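Nitrate transport protein (Parabacteroides distasonis, PDB 3HN0) is probably the extracytoplasmic substrate-binding protein of an ABC importer, possibly for nitrate or a similar small solute, which it would pass to the membrane permease. Local coordinates at residues Ile7-Arg13 with Val35-Asp41; Pro43-Gln47 with Leu60-Asn64; Ala65-Asn70 with Arg272-Phe278; Ile75-Pro81 with Ala182-Tyr188; Leu179-Gln183 with Ala253-Phe257. All coordinates share one frame. Where two conformers were deposited one is given. Numbering follows the deposited sequence.

Contact 1 of 5, residues Ile7-Arg13 with Val35-Asp41; sequences IKVSVLR and VQVKVVD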
# COMPACT_ATOMS: atom_id res chain seq x y z
N ILE A 7 8.47 29.52 13.49
CA ILE A 7 8.95 28.26 12.93
C ILE A 7 8.74 28.33 11.42
O ILE A 7 7.62 28.42 10.93
CB ILE A 7 8.23 27.05 13.54
CG1 ILE A 7 8.67 26.87 15.00
CG2 ILE A 7 8.50 25.76 12.77
CD1 ILE A 7 7.69 26.01 15.84
N LYS A 8 9.84 28.31 10.67
CA LYS A 8 9.78 28.49 9.21
C LYS A 8 9.70 27.12 8.55
O LYS A 8 10.59 26.28 8.75
CB LYS A 8 10.99 29.28 8.70
CG LYS A 8 11.06 30.70 9.30
CD LYS A 8 12.34 31.47 8.91
CE LYS A 8 12.55 32.66 9.84
NZ LYS A 8 13.81 33.43 9.57
N VAL A 9 8.65 26.94 7.79
CA VAL A 9 8.38 25.72 7.04
C VAL A 9 8.40 26.04 5.56
O VAL A 9 7.54 26.77 5.09
CB VAL A 9 7.06 25.15 7.42
CG1 VAL A 9 6.84 23.80 6.74
CG2 VAL A 9 7.02 24.98 8.97
N SER A 10 9.33 25.41 4.84
CA SER A 10 9.44 25.62 3.40
C SER A 10 8.86 24.40 2.72
O SER A 10 9.32 23.29 2.97
CB SER A 10 10.91 25.79 3.00
OG SER A 10 11.49 26.88 3.68
N VAL A 11 7.86 24.60 1.87
CA VAL A 11 7.22 23.51 1.16
C VAL A 11 7.57 23.65 -0.35
O VAL A 11 7.26 24.65 -0.96
CB VAL A 11 5.73 23.47 1.43
CG1 VAL A 11 5.11 22.29 0.70
CG2 VAL A 11 5.42 23.37 2.94
N LEU A 12 8.33 22.71 -0.93
CA LEU A 12 8.55 22.77 -2.40
C LEU A 12 7.18 22.82 -3.12
O LEU A 12 6.29 22.06 -2.80
CB LEU A 12 9.33 21.57 -2.89
CG LEU A 12 9.66 21.55 -4.39
CD1 LEU A 12 10.39 22.76 -4.80
CD2 LEU A 12 10.48 20.28 -4.67
N ARG A 13 7.01 23.75 -4.05
CA ARG A 13 5.75 23.87 -4.82
C ARG A 13 5.27 22.53 -5.35
O ARG A 13 6.07 21.75 -5.87
CB ARG A 13 6.00 24.82 -6.01
CG ARG A 13 4.69 25.15 -6.80
CD ARG A 13 4.89 26.34 -7.81
NE ARG A 13 5.28 27.60 -7.15
CZ ARG A 13 4.44 28.42 -6.49
NH1 ARG A 13 3.14 28.14 -6.37
NH2 ARG A 13 4.91 29.53 -5.93
N VAL A 35 3.96 29.01 13.31
CA VAL A 35 4.43 28.19 12.22
C VAL A 35 4.09 28.92 10.93
O VAL A 35 2.95 29.30 10.70
CB VAL A 35 3.87 26.72 12.31
CG1 VAL A 35 4.41 25.87 11.17
CG2 VAL A 35 4.22 26.10 13.68
N GLN A 36 5.11 29.20 10.12
CA GLN A 36 4.98 30.05 8.95
C GLN A 36 5.34 29.26 7.71
O GLN A 36 6.50 28.90 7.57
CB GLN A 36 5.97 31.16 9.13
CG GLN A 36 5.93 32.30 8.18
CD GLN A 36 6.80 33.45 8.71
OE1 GLN A 36 7.86 33.74 8.18
NE2 GLN A 36 6.34 34.09 9.78
N VAL A 37 4.34 28.91 6.90
CA VAL A 37 4.58 28.12 5.69
C VAL A 37 4.86 29.02 4.50
O VAL A 37 4.09 29.97 4.22
CB VAL A 37 3.34 27.25 5.35
CG1 VAL A 37 3.49 26.57 3.96
CG2 VAL A 37 3.14 26.24 6.43
N LYS A 38 5.92 28.71 3.77
CA LYS A 38 6.26 29.42 2.53
C LYS A 38 6.50 28.39 1.44
O LYS A 38 7.17 27.37 1.65
CB LYS A 38 7.47 30.29 2.76
CG LYS A 38 7.17 31.52 3.62
CD LYS A 38 8.31 32.55 3.55
CE LYS A 38 8.13 33.69 4.56
NZ LYS A 38 6.71 33.93 4.94
N VAL A 39 5.91 28.64 0.28
CA VAL A 39 6.11 27.76 -0.86
C VAL A 39 7.39 28.19 -1.58
O VAL A 39 7.63 29.38 -1.80
CB VAL A 39 4.87 27.77 -1.79
CG1 VAL A 39 5.10 26.86 -3.02
CG2 VAL A 39 3.60 27.36 -1.02
N VAL A 40 8.25 27.23 -1.89
CA VAL A 40 9.48 27.55 -2.60
C VAL A 40 9.44 26.87 -3.95
O VAL A 40 8.77 25.86 -4.12
CB VAL A 40 10.74 27.14 -1.82
CG1 VAL A 40 10.85 27.96 -0.54
CG2 VAL A 40 10.76 25.65 -1.52
N ASP A 41 10.12 27.46 -4.93
CA ASP A 41 9.90 27.03 -6.31
C ASP A 41 10.79 25.90 -6.80
O ASP A 41 10.48 25.34 -7.83
CB ASP A 41 9.98 28.24 -7.25
CG ASP A 41 8.84 29.21 -7.02
OD1 ASP A 41 7.84 28.82 -6.39
OD2 ASP A 41 8.95 30.37 -7.48
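Valine side chains fill the apolar centre of this pairing. On the face that carries Ile7, Val9, Val11, Val35, Val37 and Val39, Val9 CG2 meets Val35 CG1 at 3.5 Å and Val11 CG2 meets Val37 CG1 at 3.9 Å, while Ile7 CD1 lies 4.1 Å from Val35 CG2; Trp23 and Leu24 of helix 21-25 cover part of this layer. The other face holds Leu12 and Val40, which pack on helix 43-51, and Ser10, whose OG is hydrogen-bonded to Thr55 OG1. Between the faces the backbones run in parallel register, the CA atoms 4.6 Å apart at Ile7 and Val35, 5.1 Å at Lys8 and Gln36 and 4.9 Å at Leu12 and Val40. The bonds alternate in direction: Gln36 N donates to Ile7 O (2.8 Å), Val9 N to Gln36 O (2.9 Å), Lys38 N to Val9 O (2.9 Å), Val11 N to Lys38 O (2.9 Å), Val40 N to Val11 O (2.9 Å) and Arg13 N to Val40 O (2.7 Å). At the polar edge, beyond both strands, Arg13 NE reaches Asp41 OD1 at 2.9 Å in a salt bridge that Arg13 NH2 joins at 3.0 Å to the same oxygen. The segment axes come within 4.5 Å at 32°, and helix 21-25 lies in the connection between the strands: a parallel pair consistent with the alpha/beta sheet of a periplasmic-binding-protein-like lobe.

Contact 2 of 5, residues Pro43-Gln47 with Leu60-Asn64; sequences PDLAQ and LPMIN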
# COMPACT_ATOMS: atom_id res chain seq x y z
N PRO A 43 13.63 22.37 -5.46
CA PRO A 43 14.41 21.62 -4.49
C PRO A 43 15.74 22.32 -4.21
O PRO A 43 16.14 22.43 -3.05
CB PRO A 43 14.64 20.27 -5.19
CG PRO A 43 13.49 20.12 -6.12
CD PRO A 43 13.17 21.52 -6.59
N ASP A 44 16.36 22.82 -5.26
CA ASP A 44 17.58 23.59 -5.16
C ASP A 44 17.42 24.73 -4.15
O ASP A 44 18.25 24.89 -3.26
CB ASP A 44 17.92 24.18 -6.54
CG ASP A 44 19.34 24.66 -6.64
OD1 ASP A 44 19.69 25.64 -5.93
OD2 ASP A 44 20.10 24.08 -7.44
N LEU A 45 16.36 25.52 -4.33
CA LEU A 45 16.10 26.66 -3.44
C LEU A 45 15.78 26.15 -2.04
O LEU A 45 16.28 26.70 -1.06
CB LEU A 45 14.96 27.54 -3.98
CG LEU A 45 15.26 28.29 -5.29
CD1 LEU A 45 14.00 28.98 -5.81
CD2 LEU A 45 16.39 29.28 -5.11
N ALA A 46 14.98 25.09 -1.94
CA ALA A 46 14.70 24.46 -0.65
C ALA A 46 15.96 23.98 0.07
O ALA A 46 16.14 24.22 1.26
CB ALA A 46 13.71 23.29 -0.84
N GLN A 47 16.87 23.34 -0.68
CA GLN A 47 18.17 22.87 -0.16
C GLN A 47 19.03 24.00 0.33
O GLN A 47 19.63 23.93 1.43
CB GLN A 47 18.94 22.06 -1.22
CG GLN A 47 18.26 20.74 -1.51
CD GLN A 47 19.03 19.83 -2.40
OE1 GLN A 47 18.69 18.66 -2.49
NE2 GLN A 47 20.07 20.34 -3.08
N LEU A 60 10.48 18.23 0.64
CA LEU A 60 11.13 18.07 -0.66
C LEU A 60 11.29 16.60 -0.94
O LEU A 60 11.03 15.74 -0.07
CB LEU A 60 12.50 18.80 -0.73
CG LEU A 60 13.71 18.20 0.03
CD1 LEU A 60 14.85 19.15 -0.09
CD2 LEU A 60 13.45 17.94 1.52
N PRO A 61 11.74 16.28 -2.14
CA PRO A 61 11.73 14.87 -2.50
C PRO A 61 12.63 14.07 -1.56
O PRO A 61 13.69 14.56 -1.10
CB PRO A 61 12.29 14.87 -3.91
CG PRO A 61 11.83 16.18 -4.48
CD PRO A 61 12.04 17.12 -3.31
N MSE A 62 12.16 12.86 -1.26
CA MSE A 62 12.92 11.94 -0.41
C MSE A 62 14.34 11.72 -0.93
O MSE A 62 15.29 11.64 -0.13
CB MSE A 62 12.17 10.60 -0.27
CG MSE A 62 12.73 9.61 0.66
SE MSE A 62 12.82 10.11 2.48
CE MSE A 62 10.90 10.03 2.76
N ILE A 63 14.52 11.64 -2.25
CA ILE A 63 15.91 11.41 -2.75
C ILE A 63 16.82 12.59 -2.36
O ILE A 63 17.96 12.40 -1.97
CB ILE A 63 15.98 11.04 -4.26
CG1 ILE A 63 15.45 12.13 -5.16
CG2 ILE A 63 15.14 9.74 -4.52
CD1 ILE A 63 15.82 11.87 -6.65
N ASN A 64 16.30 13.82 -2.40
CA ASN A 64 17.09 14.97 -1.98
C ASN A 64 17.40 14.90 -0.53
O ASN A 64 18.50 15.26 -0.10
CB ASN A 64 16.38 16.30 -2.29
CG ASN A 64 16.18 16.54 -3.79
OD1 ASN A 64 15.37 15.86 -4.42
ND2 ASN A 64 16.90 17.50 -4.36
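Gln47 and Leu60 each lose 48 Å² here, and with their partners Pro43 and Asn64, at 43 Å² each, they make up most of the 217 Å² interface. Gln47 does double work. Its CG rests 4.0 Å from Leu60 CD1, and its extended side chain (chi2 t) carries the amide across to Asn64, where ND2 donates to Gln47 OE1 at 2.8 Å with an N-H...O angle of 165°. That near-linear bond ties the first turns of two helices together. Leu60 points toward helix 43-51 and sets CD1 4.4 Å from Ala46 CB, a looser apolar contact that extends the patch begun by Gln47. The topology is a beta-alpha-beta crossover: helix 43-51 leads from strand 33-40 to the parallel strand 57-61, with strand 6-12 between the two, and packs against the sheet. Pro61, at the N-cap position, marks the change from strand 57-61 to helix 62-70. Two prolines meet at this junction, Pro43 CG lying 4.4 Å from Pro61 CD, and both also touch Leu12 of strand 6-12. Pro43 opens its own helix, whose first turn is closed by Gln47 N donating to Pro43 O at 2.6 Å. The same ring also approaches the Asn64 amide, with Pro43 CB 3.7 Å from Asn64 ND2, so the donor of the inter-helix bond also touches Pro43. Leu60 packs as well on Val187, in the neighbouring strand 184-188.

Contact 3 of 5, residues Ala65-Asn70 with Arg272-Phe278; sequences AANLYN and RLPDAGF. With PO4 (phosphate ion), chain C.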
# COMPACT_ATOMS: atom_id res chain seq x y z
N ALA A 65 16.43 14.49 0.26
CA ALA A 65 16.62 14.39 1.71
C ALA A 65 17.75 13.41 2.01
O ALA A 65 18.71 13.71 2.76
CB ALA A 65 15.29 13.98 2.38
N ALA A 66 17.70 12.26 1.36
CA ALA A 66 18.75 11.27 1.51
C ALA A 66 20.13 11.78 1.13
O ALA A 66 21.12 11.55 1.85
CB ALA A 66 18.41 10.01 0.73
N ASN A 67 20.21 12.43 -0.02
CA ASN A 67 21.46 12.98 -0.52
C ASN A 67 22.02 14.02 0.44
O ASN A 67 23.16 13.94 0.86
CB ASN A 67 21.24 13.62 -1.90
CG ASN A 67 22.55 14.03 -2.53
OD1 ASN A 67 23.49 13.26 -2.57
ND2 ASN A 67 22.62 15.26 -3.01
N LEU A 68 21.21 14.99 0.84
CA LEU A 68 21.67 15.98 1.82
C LEU A 68 22.19 15.35 3.12
O LEU A 68 23.24 15.74 3.64
CB LEU A 68 20.54 16.95 2.17
CG LEU A 68 20.08 17.90 1.07
CD1 LEU A 68 18.88 18.74 1.62
CD2 LEU A 68 21.20 18.76 0.64
N TYR A 69 21.45 14.37 3.64
CA TYR A 69 21.89 13.66 4.82
C TYR A 69 23.23 12.95 4.59
O TYR A 69 24.16 13.06 5.44
CB TYR A 69 20.82 12.67 5.32
CG TYR A 69 21.30 11.90 6.53
CD1 TYR A 69 21.13 12.43 7.80
CD2 TYR A 69 21.94 10.65 6.41
CE1 TYR A 69 21.62 11.77 8.93
CE2 TYR A 69 22.42 9.96 7.53
CZ TYR A 69 22.26 10.53 8.79
OH TYR A 69 22.73 9.93 9.94
N ASN A 70 23.36 12.24 3.47
CA ASN A 70 24.59 11.53 3.15
C ASN A 70 25.80 12.46 2.97
O ASN A 70 26.95 12.08 3.21
CB ASN A 70 24.39 10.63 1.92
CG ASN A 70 23.67 9.37 2.26
OD1 ASN A 70 23.69 8.97 3.41
ND2 ASN A 70 23.02 8.73 1.29
N ARG A 272 24.77 5.91 -1.42
CA ARG A 272 24.50 4.88 -0.42
C ARG A 272 23.18 5.15 0.25
O ARG A 272 22.68 6.28 0.21
CB ARG A 272 25.63 4.86 0.63
CG ARG A 272 25.71 6.10 1.51
CD ARG A 272 27.00 6.12 2.25
NE ARG A 272 27.07 7.14 3.28
CZ ARG A 272 27.34 8.43 3.05
NH1 ARG A 272 27.57 8.87 1.83
NH2 ARG A 272 27.39 9.29 4.06
N LEU A 273 22.62 4.12 0.88
CA LEU A 273 21.42 4.28 1.70
C LEU A 273 21.83 5.02 2.97
O LEU A 273 22.86 4.71 3.56
CB LEU A 273 20.83 2.93 2.09
CG LEU A 273 20.26 2.08 0.99
CD1 LEU A 273 19.94 0.71 1.59
CD2 LEU A 273 18.99 2.73 0.38
N PRO A 274 21.01 6.01 3.41
CA PRO A 274 21.32 6.71 4.66
C PRO A 274 21.42 5.73 5.84
O PRO A 274 20.66 4.74 5.89
CB PRO A 274 20.14 7.63 4.83
CG PRO A 274 19.63 7.85 3.42
CD PRO A 274 19.81 6.54 2.74
N ASP A 275 22.33 6.00 6.76
CA ASP A 275 22.46 5.20 7.98
C ASP A 275 21.35 5.51 8.99
O ASP A 275 20.40 6.27 8.72
CB ASP A 275 23.85 5.40 8.61
CG ASP A 275 24.11 6.81 9.07
OD1 ASP A 275 23.18 7.52 9.49
OD2 ASP A 275 25.29 7.22 9.05
N ALA A 276 21.46 4.92 10.19
CA ALA A 276 20.33 4.94 11.13
C ALA A 276 20.03 6.36 11.67
O ALA A 276 18.91 6.63 12.01
CB ALA A 276 20.54 3.96 12.28
N GLY A 277 21.01 7.26 11.65
CA GLY A 277 20.80 8.64 12.12
C GLY A 277 19.86 9.51 11.26
O GLY A 277 19.48 10.60 11.66
N PHE A 278 19.51 9.01 10.08
CA PHE A 278 18.58 9.72 9.18
C PHE A 278 17.20 9.87 9.81
O PHE A 278 16.50 10.88 9.58
CB PHE A 278 18.48 8.94 7.87
CG PHE A 278 17.67 9.59 6.80
CD1 PHE A 278 17.90 10.90 6.41
CD2 PHE A 278 16.76 8.82 6.05
CE1 PHE A 278 17.20 11.43 5.34
CE2 PHE A 278 16.05 9.40 4.99
CZ PHE A 278 16.28 10.65 4.64
P PO4 C . 27.58 6.19 6.61
O1 PO4 C . 27.26 5.79 8.04
O2 PO4 C . 26.38 5.97 5.70
O3 PO4 C . 28.74 5.35 6.11
O4 PO4 C . 28.00 7.63 6.63
O HOH W 1 24.47 7.85 5.85
O HOH W 2 29.14 11.37 0.90
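Tyr69 and Asn70, at the end of helix 62-70, carry most of the polar traffic to the loop 272-278. The Tyr69 hydroxyl donates to Asp275 OD1 over a very short 2.5 Å; the same oxygen accepts from Gly277 N at 3.1 Å, closing an Asx turn. A side chain on Gly277 would collide with this hydroxyl, since an ideal CB would fall 2.4 Å from Tyr69 OH. Asn70 is satisfied from several directions. Its ND2 makes a weak bond to Arg272 O (2.7 Å, angle 120°) and a further bond to Val269 O; its OD1 accepts at 2.8 Å from water 1, which also accepts from Asp275 N at 3.0 Å and donates to PO4 O2 at 2.7 Å. Asn70 O accepts from Arg272 NH2 at 2.9 Å. The guanidinium lies with one face over Asn70 CB and turns its edge to the phosphate, probably a crystallisation ion, through Arg272 NE to PO4 O2 (2.8 Å) and Arg272 NH2 to PO4 O4 (3.1 Å). Next to this network Phe278 CB sits over the Tyr69 ring face, 4.0 Å from its centroid in a CH-pi contact, and Ala66 CB meets Pro274 CG at 3.7 Å. The C-terminal loop thus straps helix 62-70 between helix 251-264, reached by Ala66 and Leu273 at Leu258, and strand 76-82, where Phe278 bonds to the backbone of Leu77.

Contact 4 of 5, residues Ile75-Pro81 with Ala182-Tyr188; sequences IKLAGCP and AQTAVVY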
# COMPACT_ATOMS: atom_id res chain seq x y z
N ILE A 75 20.24 17.50 8.93
CA ILE A 75 18.80 17.32 8.90
C ILE A 75 18.50 15.88 9.27
O ILE A 75 19.36 15.01 9.16
CB ILE A 75 18.19 17.64 7.50
CG1 ILE A 75 18.85 16.79 6.39
CG2 ILE A 75 18.28 19.15 7.19
CD1 ILE A 75 18.08 16.72 5.11
N LYS A 76 17.27 15.65 9.69
CA LYS A 76 16.75 14.32 9.85
C LYS A 76 15.39 14.27 9.20
O LYS A 76 14.70 15.30 9.00
CB LYS A 76 16.64 13.89 11.33
CG LYS A 76 17.99 13.85 12.04
CD LYS A 76 17.94 13.13 13.36
CE LYS A 76 19.32 13.14 14.05
NZ LYS A 76 20.43 12.55 13.19
N LEU A 77 14.97 13.05 8.93
CA LEU A 77 13.68 12.82 8.35
C LEU A 77 12.59 12.69 9.42
O LEU A 77 12.65 11.79 10.24
CB LEU A 77 13.70 11.54 7.53
CG LEU A 77 12.37 11.14 6.91
CD1 LEU A 77 11.92 12.10 5.79
CD2 LEU A 77 12.46 9.71 6.37
N ALA A 78 11.57 13.55 9.38
CA ALA A 78 10.41 13.36 10.25
C ALA A 78 9.48 12.27 9.72
O ALA A 78 9.09 11.38 10.47
CB ALA A 78 9.62 14.71 10.47
N GLY A 79 9.11 12.38 8.44
CA GLY A 79 8.14 11.48 7.88
C GLY A 79 7.69 11.93 6.52
O GLY A 79 8.33 12.81 5.92
N CYS A 80 6.59 11.35 6.06
CA CYS A 80 6.07 11.59 4.70
C CYS A 80 4.58 11.87 4.76
O CYS A 80 3.85 11.08 5.35
CB CYS A 80 6.40 10.42 3.81
SG CYS A 80 5.67 10.58 2.13
N PRO A 81 4.11 12.98 4.12
CA PRO A 81 2.71 13.37 4.24
C PRO A 81 1.83 13.09 3.03
O PRO A 81 0.65 13.42 3.06
CB PRO A 81 2.82 14.89 4.38
CG PRO A 81 3.97 15.26 3.53
CD PRO A 81 4.93 14.09 3.66
N ALA A 182 7.33 6.10 -0.14
CA ALA A 182 7.58 7.30 0.63
C ALA A 182 8.49 8.23 -0.21
O ALA A 182 9.70 8.32 0.01
CB ALA A 182 8.16 6.94 1.99
N GLN A 183 7.89 8.94 -1.16
CA GLN A 183 8.66 9.74 -2.15
C GLN A 183 8.89 11.17 -1.72
O GLN A 183 9.68 11.84 -2.34
CB GLN A 183 7.96 9.86 -3.53
CG GLN A 183 7.31 8.68 -4.00
CD GLN A 183 6.79 8.84 -5.37
OE1 GLN A 183 7.33 9.62 -6.18
NE2 GLN A 183 5.72 8.12 -5.66
N THR A 184 8.18 11.62 -0.68
CA THR A 184 8.23 12.98 -0.22
C THR A 184 8.65 13.03 1.25
O THR A 184 8.16 12.23 2.07
CB THR A 184 6.88 13.63 -0.36
OG1 THR A 184 6.46 13.56 -1.73
CG2 THR A 184 6.93 15.09 0.12
N ALA A 185 9.61 13.89 1.55
CA ALA A 185 10.20 14.00 2.86
C ALA A 185 9.85 15.31 3.51
O ALA A 185 9.96 16.39 2.89
CB ALA A 185 11.74 13.92 2.80
N VAL A 186 9.47 15.20 4.78
CA VAL A 186 9.49 16.36 5.68
C VAL A 186 10.76 16.21 6.48
O VAL A 186 10.90 15.25 7.26
CB VAL A 186 8.26 16.40 6.61
CG1 VAL A 186 8.35 17.59 7.57
CG2 VAL A 186 6.95 16.41 5.82
N VAL A 187 11.67 17.18 6.35
CA VAL A 187 12.93 17.15 7.08
C VAL A 187 13.02 18.34 8.04
O VAL A 187 12.34 19.34 7.84
CB VAL A 187 14.14 17.16 6.11
CG1 VAL A 187 14.02 15.92 5.15
CG2 VAL A 187 14.31 18.51 5.37
N TYR A 188 13.86 18.20 9.07
CA TYR A 188 13.96 19.21 10.10
C TYR A 188 15.39 19.34 10.58
O TYR A 188 16.21 18.39 10.47
CB TYR A 188 13.00 18.89 11.26
CG TYR A 188 13.30 17.67 12.04
CD1 TYR A 188 12.83 16.42 11.64
CD2 TYR A 188 14.10 17.72 13.20
CE1 TYR A 188 13.12 15.30 12.33
CE2 TYR A 188 14.36 16.58 13.90
CZ TYR A 188 13.86 15.37 13.50
OH TYR A 188 14.17 14.20 14.20
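Tyr188 lays its ring along the opposing strand, with CD1 3.8 Å from Ala78 CB and Ala78 N near the plane of the ring, while its hydroxyl is held by Glu193. It loses 101 Å² to the contact, more than any other residue. The two strands are antiparallel, their segment axes 4.6 Å apart at closest and 137° between directions. Lys76 and Tyr188 form a hydrogen-bonded pair, Lys76 N donating to Tyr188 O and Tyr188 N to Lys76 O, both at 3.0 Å; Leu77 and Val187 follow as a non-hydrogen-bonded pair with CA atoms 4.6 Å apart. Then the register slips by one. Ala78 N donates to Val186 O at 2.8 Å and Val186 N to Gly79 O at 2.9 Å, so Ala78 and Gly79 both face Val186: a classic beta bulge, with Ala78 at phi/psi -77/-51. Ala78 CB consequently points toward the partner strand, 4.3 Å from Val186 CG1. Leu77 occupies the other face with CD1 3.5 Å from Ala185 CB, and Ile75 CD1 reaches Val187 CB at 4.1 Å. Past the bulge Pro81 CD packs on Val186 CG2 at 3.8 Å. Within the mixed sheet, strand 184-188 separates strand 76-82 from strand 57-61, and strand 242-246 borders the far edge of 76-82; helix 62-70 covers the Leu77 and Val187 face, helix 196-212 the Ala78 and Tyr188 face.

Contact 5 of 5, residues Leu179-Gln183 with Ala253-Phe257; sequences LGFAQ and AVMGF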
# COMPACT_ATOMS: atom_id res chain seq x y z
N LEU A 179 0.08 1.06 0.55
CA LEU A 179 0.68 2.31 1.06
C LEU A 179 1.42 3.04 -0.05
O LEU A 179 1.26 4.24 -0.23
CB LEU A 179 1.64 2.06 2.24
CG LEU A 179 2.38 3.29 2.80
CD1 LEU A 179 1.39 4.27 3.35
CD2 LEU A 179 3.45 2.96 3.88
N GLY A 180 2.20 2.31 -0.83
CA GLY A 180 3.06 2.99 -1.82
C GLY A 180 4.28 3.71 -1.30
O GLY A 180 4.60 3.69 -0.11
N PHE A 181 5.02 4.32 -2.23
CA PHE A 181 6.35 4.79 -1.94
C PHE A 181 6.40 6.05 -1.08
O PHE A 181 5.69 6.98 -1.32
CB PHE A 181 7.09 5.14 -3.24
CG PHE A 181 7.23 4.01 -4.21
CD1 PHE A 181 8.02 2.92 -3.93
CD2 PHE A 181 6.59 4.07 -5.44
CE1 PHE A 181 8.18 1.90 -4.86
CE2 PHE A 181 6.74 3.06 -6.36
CZ PHE A 181 7.52 1.97 -6.06
N ALA A 182 7.33 6.10 -0.14
CA ALA A 182 7.58 7.30 0.63
C ALA A 182 8.49 8.23 -0.21
O ALA A 182 9.70 8.32 0.01
CB ALA A 182 8.16 6.94 1.99
N GLN A 183 7.89 8.94 -1.16
CA GLN A 183 8.66 9.74 -2.15
C GLN A 183 8.89 11.17 -1.72
O GLN A 183 9.68 11.84 -2.34
CB GLN A 183 7.96 9.86 -3.53
CG GLN A 183 7.31 8.68 -4.00
CD GLN A 183 6.79 8.84 -5.37
OE1 GLN A 183 7.33 9.62 -6.18
NE2 GLN A 183 5.72 8.12 -5.66
N ALA A 253 8.93 1.57 4.00
CA ALA A 253 8.59 2.31 2.79
C ALA A 253 9.64 3.37 2.42
O ALA A 253 9.70 3.80 1.25
CB ALA A 253 7.22 3.00 2.93
N VAL A 254 10.38 3.85 3.41
CA VAL A 254 11.43 4.84 3.13
C VAL A 254 12.62 4.13 2.55
O VAL A 254 13.03 4.42 1.44
CB VAL A 254 11.84 5.64 4.38
CG1 VAL A 254 13.15 6.46 4.11
CG2 VAL A 254 10.67 6.56 4.80
N MSE A 255 13.13 3.14 3.27
CA MSE A 255 14.37 2.48 2.85
C MSE A 255 14.13 1.62 1.61
O MSE A 255 15.00 1.55 0.73
CB MSE A 255 14.95 1.65 3.98
CG MSE A 255 15.27 2.47 5.21
SE MSE A 255 16.64 3.84 4.85
CE MSE A 255 18.00 2.67 4.65
N GLY A 256 12.96 0.99 1.51
CA GLY A 256 12.61 0.30 0.25
C GLY A 256 12.57 1.18 -0.99
O GLY A 256 13.06 0.79 -2.06
N PHE A 257 11.97 2.35 -0.88
CA PHE A 257 11.99 3.34 -1.95
C PHE A 257 13.42 3.77 -2.31
O PHE A 257 13.77 3.71 -3.47
CB PHE A 257 11.14 4.58 -1.60
CG PHE A 257 11.33 5.71 -2.52
CD1 PHE A 257 10.78 5.72 -3.80
CD2 PHE A 257 12.08 6.82 -2.13
CE1 PHE A 257 10.92 6.79 -4.65
CE2 PHE A 257 12.28 7.87 -2.99
CZ PHE A 257 11.70 7.89 -4.27
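This is loop-to-helix packing, almost wholly apolar and without a hydrogen bond between the segments, where the chain enters strand 184-188 of the alpha/beta lobe beside helix 251-264. The loop makes an inverse gamma turn centred on Ala182, its ends joined by a weak bond from Gln183 N to Phe181 O at 3.0 Å. The turn presents Ala182 to the helix: Ala182 CB lies 3.6 Å from Ala253 O, 3.8 Å from Val254 CG2 and 4.2 Å from Ala253 CB, and the CA atoms of Ala182 and Val254 come within 5.2 Å. Upstream, Leu179 CD2 touches Ala253 CB at 3.9 Å; Leu179 also packs on Gly225 of the second subunit. Gly180 has phi/psi of 74/-180, at which a CB would be jammed against the preceding carbonyl oxygen. Downstream, Phe257 gives up 87 Å² to the loop. Phe181 CB is 3.8 Å from Phe257 CD1, with the two rings oblique at 54°, and helix 107-119 reaches both phenylalanines. On the Phe257 ring face sits Gln183 CA, in a CH-pi contact 4.3 Å from the centroid and 18° off the ring normal.

Contacts 1, 2 and 4 lie on one mixed sheet: contact 1 joins strands 33-40 and 6-12, contact 2 reaches neighbouring strand 57-61, and contact 4 pairs 184-188 with 76-82. Contacts 1 and 2 have centres about 12 Å apart, contacts 2 and 4 about 10 Å. Helix 62-70 carries contact 2 into contact 3, their centres about 13 Å apart, while contact 5 shares Ala182 and Gln183 with contact 4. Contacts 1 and 5, centres about 23 Å apart, sit on opposite sides of the chain's centre. Along the sequence contacts 1 and 2 close first; the segments of contact 3 have 201 residues between them, and that loop encloses contacts 4 and 5, so early and late parts of the chain build one lobe together.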